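Local coordinates for protein alpha-1,2-mannosyltransferase (Ktr4), putative (Neosartorya fumigata, PDB 7BOP) that is a putative fungal alpha-1,2-mannosyltransferase of the GT-A clan that binds GDP and a manganese ion, at residues A[29-41]-A[371-385]. Numbering follows the deposited sequence.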
loop_
_atom_site.group_PDB
_atom_site.type_symbol
_atom_site.label_atom_id
_atom_site.label_comp_id
_atom_site.label_asym_id
_atom_site.label_seq_id
_atom_site.Cartn_x
_atom_site.Cartn_y
_atom_site.Cartn_z
ATOM N N GLU A 29 7.204 -26.015 -9.854
ATOM C CA GLU A 29 6.968 -25.280 -8.614
ATOM C C GLU A 29 7.731 -23.950 -8.604
ATOM O O GLU A 29 8.955 -23.942 -8.486
ATOM C CB GLU A 29 7.413 -26.103 -7.397
ATOM C CG GLU A 29 6.864 -27.517 -7.301
ATOM C CD GLU A 29 7.349 -28.237 -6.044
ATOM O OE1 GLU A 29 8.009 -29.293 -6.167
ATOM O OE2 GLU A 29 7.078 -27.737 -4.929
ATOM N N TYR A 30 7.010 -22.835 -8.724
ATOM C CA TYR A 30 7.608 -21.498 -8.573
ATOM C C TYR A 30 8.171 -21.342 -7.162
ATOM O O TYR A 30 7.516 -21.720 -6.192
ATOM C CB TYR A 30 6.566 -20.399 -8.858
ATOM C CG TYR A 30 7.039 -18.993 -8.544
ATOM C CD1 TYR A 30 8.112 -18.432 -9.228
ATOM C CD2 TYR A 30 6.415 -18.229 -7.556
ATOM C CE1 TYR A 30 8.550 -17.146 -8.945
ATOM C CE2 TYR A 30 6.848 -16.949 -7.259
ATOM C CZ TYR A 30 7.905 -16.404 -7.953
ATOM O OH TYR A 30 8.334 -15.140 -7.648
ATOM N N ASN A 31 9.373 -20.778 -7.057
ATOM C CA ASN A 31 10.100 -20.701 -5.782
ATOM C C ASN A 31 10.720 -19.319 -5.500
ATOM O O ASN A 31 11.709 -19.212 -4.780
ATOM C CB ASN A 31 11.190 -21.784 -5.768
ATOM C CG ASN A 31 11.723 -22.072 -4.372
ATOM O OD1 ASN A 31 11.008 -21.936 -3.376
ATOM N ND2 ASN A 31 12.990 -22.473 -4.292
ATOM N N GLY A 32 10.118 -18.264 -6.035
ATOM C CA GLY A 32 10.608 -16.903 -5.831
ATOM C C GLY A 32 11.554 -16.435 -6.924
ATOM O O GLY A 32 11.654 -17.055 -7.991
ATOM N N MET A 33 12.259 -15.339 -6.657
ATOM C CA MET A 33 13.128 -14.747 -7.668
ATOM C C MET A 33 14.464 -15.471 -7.756
ATOM O O MET A 33 14.977 -15.930 -6.742
ATOM C CB MET A 33 13.360 -13.270 -7.397
ATOM C CG MET A 33 13.672 -12.537 -8.680
ATOM S SD MET A 33 13.523 -10.775 -8.544
ATOM C CE MET A 33 11.851 -10.466 -8.070
ATOM N N LYS A 34 14.990 -15.589 -8.974
ATOM C CA LYS A 34 16.297 -16.213 -9.222
ATOM C C LYS A 34 17.412 -15.321 -8.704
ATOM O O LYS A 34 18.209 -15.741 -7.872
ATOM C CB LYS A 34 16.535 -16.464 -10.722
ATOM C CG LYS A 34 15.960 -17.763 -11.265
ATOM C CD LYS A 34 15.914 -17.790 -12.793
ATOM C CE LYS A 34 17.293 -17.744 -13.441
ATOM N NZ LYS A 34 17.174 -17.519 -14.906
ATOM N N ARG A 35 17.471 -14.099 -9.233
ATOM C CA ARG A 35 18.459 -13.114 -8.803
ATOM C C ARG A 35 17.753 -11.807 -8.498
ATOM O O ARG A 35 17.210 -11.150 -9.386
ATOM C CB ARG A 35 19.575 -12.902 -9.823
ATOM C CG ARG A 35 20.821 -12.340 -9.142
ATOM C CD ARG A 35 21.865 -11.793 -10.094
ATOM N NE ARG A 35 22.884 -11.036 -9.357
ATOM C CZ ARG A 35 22.755 -9.778 -8.924
ATOM N NH1 ARG A 35 23.760 -9.207 -8.261
ATOM N NH2 ARG A 35 21.633 -9.080 -9.136
ATOM N N ASP A 36 17.762 -11.443 -7.228
ATOM C CA ASP A 36 17.028 -10.276 -6.769
ATOM C C ASP A 36 17.811 -9.016 -7.179
ATOM O O ASP A 36 18.987 -8.892 -6.822
ATOM C CB ASP A 36 16.850 -10.383 -5.253
ATOM C CG ASP A 36 15.758 -9.470 -4.711
ATOM O OD1 ASP A 36 15.589 -8.330 -5.194
ATOM O OD2 ASP A 36 15.059 -9.902 -3.780
ATOM N N PRO A 37 17.171 -8.072 -7.917
ATOM C CA PRO A 37 17.817 -6.785 -8.241
ATOM C C PRO A 37 18.274 -5.976 -7.022
ATOM O O PRO A 37 19.160 -5.131 -7.146
ATOM C CB PRO A 37 16.728 -5.997 -8.988
ATOM C CG PRO A 37 15.742 -6.998 -9.426
ATOM C CD PRO A 37 15.806 -8.146 -8.474
ATOM N N LEU A 38 17.683 -6.239 -5.864
ATOM C CA LEU A 38 18.112 -5.608 -4.621
ATOM C C LEU A 38 19.559 -5.921 -4.222
ATOM O O LEU A 38 20.139 -5.188 -3.429
ATOM C CB LEU A 38 17.169 -5.988 -3.482
ATOM C CG LEU A 38 15.761 -5.403 -3.545
ATOM C CD1 LEU A 38 14.859 -6.118 -2.550
ATOM C CD2 LEU A 38 15.742 -3.898 -3.286
ATOM N N LEU A 39 20.116 -7.018 -4.747
ATOM C CA LEU A 39 21.531 -7.332 -4.589
ATOM C C LEU A 39 22.456 -6.355 -5.331
ATOM O O LEU A 39 23.592 -6.163 -4.917
ATOM C CB LEU A 39 21.827 -8.773 -5.049
ATOM C CG LEU A 39 21.150 -9.927 -4.298
ATOM C CD1 LEU A 39 21.607 -11.275 -4.849
ATOM C CD2 LEU A 39 21.431 -9.848 -2.814
ATOM N N ASP A 40 21.987 -5.751 -6.414
ATOM C CA ASP A 40 22.794 -4.755 -7.144
ATOM C C ASP A 40 22.995 -3.523 -6.280
ATOM O O ASP A 40 22.128 -3.207 -5.466
ATOM C CB ASP A 40 22.129 -4.320 -8.457
ATOM C CG ASP A 40 21.912 -5.479 -9.426
ATOM O OD1 ASP A 40 22.679 -6.454 -9.371
ATOM O OD2 ASP A 40 20.958 -5.421 -10.224
ATOM N N PRO A 41 24.138 -2.820 -6.453
ATOM C CA PRO A 41 24.350 -1.558 -5.726
ATOM C C PRO A 41 23.155 -0.633 -5.966
ATOM O O PRO A 41 22.793 -0.378 -7.105
ATOM C CB PRO A 41 25.651 -1.003 -6.345
ATOM C CG PRO A 41 26.343 -2.195 -6.909
ATOM C CD PRO A 41 25.260 -3.131 -7.360
ATOM N N ALA A 371 8.685 -18.255 0.146
ATOM C CA ALA A 371 9.418 -17.733 -1.014
ATOM C C ALA A 371 8.539 -17.504 -2.244
ATOM O O ALA A 371 8.737 -16.536 -2.981
ATOM C CB ALA A 371 10.580 -18.657 -1.377
ATOM N N LYS A 372 7.562 -18.385 -2.454
ATOM C CA LYS A 372 6.684 -18.299 -3.635
ATOM C C LYS A 372 5.658 -17.154 -3.616
ATOM O O LYS A 372 4.924 -16.975 -4.583
ATOM C CB LYS A 372 5.967 -19.637 -3.862
ATOM C CG LYS A 372 4.942 -20.023 -2.818
ATOM C CD LYS A 372 4.220 -21.317 -3.188
ATOM C CE LYS A 372 5.040 -22.550 -2.849
ATOM N NZ LYS A 372 5.037 -22.817 -1.382
ATOM N N GLU A 373 5.585 -16.407 -2.518
ATOM C CA GLU A 373 4.658 -15.295 -2.410
ATOM C C GLU A 373 5.145 -14.016 -3.094
ATOM O O GLU A 373 4.361 -13.081 -3.247
ATOM C CB GLU A 373 4.311 -15.025 -0.940
ATOM C CG GLU A 373 3.670 -16.205 -0.207
ATOM C CD GLU A 373 2.481 -16.804 -0.934
ATOM O OE1 GLU A 373 1.675 -16.062 -1.516
ATOM O OE2 GLU A 373 2.347 -18.030 -0.947
ATOM N N ASP A 374 6.401 -13.988 -3.541
ATOM C CA ASP A 374 6.961 -12.826 -4.232
ATOM C C ASP A 374 6.436 -12.800 -5.666
ATOM O O ASP A 374 6.649 -13.748 -6.419
ATOM C CB ASP A 374 8.492 -12.918 -4.222
ATOM C CG ASP A 374 9.189 -11.697 -4.806
ATOM O OD1 ASP A 374 8.562 -10.642 -5.059
ATOM O OD2 ASP A 374 10.413 -11.792 -5.001
ATOM N N CYS A 375 5.757 -11.720 -6.051
ATOM C CA CYS A 375 5.260 -11.604 -7.426
ATOM C C CYS A 375 6.080 -10.648 -8.295
ATOM O O CYS A 375 5.765 -10.459 -9.468
ATOM C CB CYS A 375 3.791 -11.205 -7.431
ATOM S SG CYS A 375 3.066 -11.270 -9.088
ATOM N N ARG A 376 7.166 -10.090 -7.764
ATOM C CA ARG A 376 7.999 -9.178 -8.560
ATOM C C ARG A 376 8.496 -9.747 -9.901
ATOM O O ARG A 376 8.553 -9.000 -10.863
ATOM C CB ARG A 376 9.178 -8.657 -7.744
ATOM C CG ARG A 376 8.784 -7.650 -6.664
ATOM C CD ARG A 376 9.955 -7.251 -5.776
ATOM N NE ARG A 376 10.615 -8.452 -5.283
ATOM C CZ ARG A 376 11.908 -8.584 -5.008
ATOM N NH1 ARG A 376 12.762 -7.557 -5.099
ATOM N NH2 ARG A 376 12.346 -9.781 -4.625
ATOM N N PRO A 377 8.846 -11.057 -9.978
ATOM C CA PRO A 377 9.298 -11.537 -11.290
ATOM C C PRO A 377 8.258 -11.336 -12.401
ATOM O O PRO A 377 8.627 -11.018 -13.541
ATOM C CB PRO A 377 9.582 -13.026 -11.042
ATOM C CG PRO A 377 9.910 -13.103 -9.600
ATOM C CD PRO A 377 8.955 -12.122 -8.961
ATOM N N SER A 378 6.976 -11.464 -12.063
ATOM C CA SER A 378 5.915 -11.146 -13.009
ATOM C C SER A 378 5.788 -9.634 -13.236
ATOM O O SER A 378 5.678 -9.181 -14.376
ATOM C CB SER A 378 4.584 -11.706 -12.526
ATOM O OG SER A 378 3.541 -11.288 -13.373
ATOM N N TYR A 379 5.791 -8.857 -12.155
ATOM C CA TYR A 379 5.658 -7.401 -12.286
ATOM C C TYR A 379 6.809 -6.775 -13.095
ATOM O O TYR A 379 6.584 -5.919 -13.956
ATOM C CB TYR A 379 5.545 -6.725 -10.917
ATOM C CG TYR A 379 5.212 -5.254 -11.051
ATOM C CD1 TYR A 379 3.935 -4.856 -11.405
ATOM C CD2 TYR A 379 6.174 -4.266 -10.853
ATOM C CE1 TYR A 379 3.602 -3.521 -11.541
ATOM C CE2 TYR A 379 5.851 -2.913 -10.984
ATOM C CZ TYR A 379 4.566 -2.547 -11.331
ATOM O OH TYR A 379 4.222 -1.223 -11.470
ATOM N N PHE A 380 8.029 -7.233 -12.830
ATOM C CA PHE A 380 9.205 -6.727 -13.521
ATOM C C PHE A 380 9.226 -7.123 -15.000
ATOM O O PHE A 380 9.682 -6.347 -15.827
ATOM C CB PHE A 380 10.494 -7.192 -12.824
ATOM C CG PHE A 380 10.705 -6.609 -11.444
ATOM C CD1 PHE A 380 9.983 -5.498 -10.976
ATOM C CD2 PHE A 380 11.673 -7.157 -10.616
ATOM C CE1 PHE A 380 10.219 -4.984 -9.712
ATOM C CE2 PHE A 380 11.913 -6.639 -9.358
ATOM C CZ PHE A 380 11.188 -5.546 -8.906
ATOM N N LYS A 381 8.714 -8.308 -15.323
ATOM C CA LYS A 381 8.585 -8.731 -16.722
ATOM C C LYS A 381 7.517 -7.925 -17.463
ATOM O O LYS A 381 7.766 -7.408 -18.560
ATOM C CB LYS A 381 8.262 -10.229 -16.806
ATOM C CG LYS A 381 7.979 -10.737 -18.213
ATOM C CD LYS A 381 7.837 -12.249 -18.215
ATOM C CE LYS A 381 7.363 -12.756 -19.568
ATOM N NZ LYS A 381 7.312 -14.244 -19.558
ATOM N N HIS A 382 6.330 -7.825 -16.870
ATOM C CA HIS A 382 5.167 -7.250 -17.564
ATOM C C HIS A 382 5.066 -5.733 -17.492
ATOM O O HIS A 382 4.416 -5.125 -18.340
ATOM C CB HIS A 382 3.884 -7.874 -17.031
ATOM C CG HIS A 382 3.755 -9.313 -17.386
ATOM N ND1 HIS A 382 3.530 -9.727 -18.680
ATOM C CD2 HIS A 382 3.882 -10.435 -16.644
ATOM C CE1 HIS A 382 3.506 -11.047 -18.717
ATOM N NE2 HIS A 382 3.722 -11.502 -17.494
ATOM N N VAL A 383 5.684 -5.137 -16.476
ATOM C CA VAL A 383 5.569 -3.689 -16.244
ATOM C C VAL A 383 6.963 -3.064 -16.168
ATOM O O VAL A 383 7.233 -2.131 -16.903
ATOM C CB VAL A 383 4.726 -3.357 -14.994
ATOM C CG1 VAL A 383 4.512 -1.849 -14.859
ATOM C CG2 VAL A 383 3.377 -4.060 -15.059
ATOM N N GLY A 384 7.830 -3.548 -15.281
ATOM C CA GLY A 384 9.219 -3.085 -15.232
ATOM C C GLY A 384 9.684 -2.735 -13.839
ATOM O O GLY A 384 8.928 -2.859 -12.878
ATOM N N MET A 385 10.927 -2.279 -13.758
ATOM C CA MET A 385 11.636 -2.042 -12.491
ATOM C C MET A 385 11.826 -0.561 -12.193
ATOM O O MET A 385 12.532 -0.205 -11.260
ATOM C CB MET A 385 13.005 -2.729 -12.546
ATOM C CG MET A 385 12.893 -4.238 -12.504
ATOM S SD MET A 385 14.470 -5.081 -12.716
ATOM C CE MET A 385 14.695 -4.897 -14.470
HETATM O O HOH W 1 12.110 -13.729 -4.390
#
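The chi3 bend of R376 (-51°) brings its guanidinium between the carboxylates of D36 and D374, whereas Y30, with CG anti to its backbone N (chi1 172°), extends its ring to the backbone of D374 and the flank of P377. These groups fasten the N-terminal arm of this GT-A-clan protein to its C-terminal helix 376-382, a buried joint between the two ends of the chain. R376 joins D36 and D374 in one salt-bridge network, as four side-chain N-H bonds to their oxygens attest. It grips D36 end-on, with R376 NH1 2.9 Å from D36 OD1. The second bond, R376 NH2 to D36 OD2, is 2.8 Å long and nearly straight. Even so, the carboxylate and guanidinium planes stand 53° apart. D374 is held side-on, with R376 NE on D374 OD1 and R376 NH2 on D374 OD2, and D374 OD1 also accepts from R376 N, a capping bond at the start of the helix. This leaves the guanidinium little freedom to rotate and probably favours charged carboxylates on both partners. D36 OD1 has a second donor, L38 N, which closes an Asx turn and reaches it from the opposite face of the carboxylate plane.

M33 covers one face of the guanidinium: its CE sits 3.4 Å above the plane, offset toward the rim, and also packs tightly on P377 CD. Next to it, P37 CG touches F380 CE2 at 3.8 Å, and F380 in turn meets W335 of strand 333-335. C375, just before the helix, is disulfide-bonded to C277, beside strand 278-279 of the mixed sheet. At the other end of the contact, Y30 OH donates to D374 O at 2.5 Å, tilted out of the carbonyl plane. A water accepts from M33 N and donates to D374 OD2, the water oxygen lying 2.6 Å from D374 OD2.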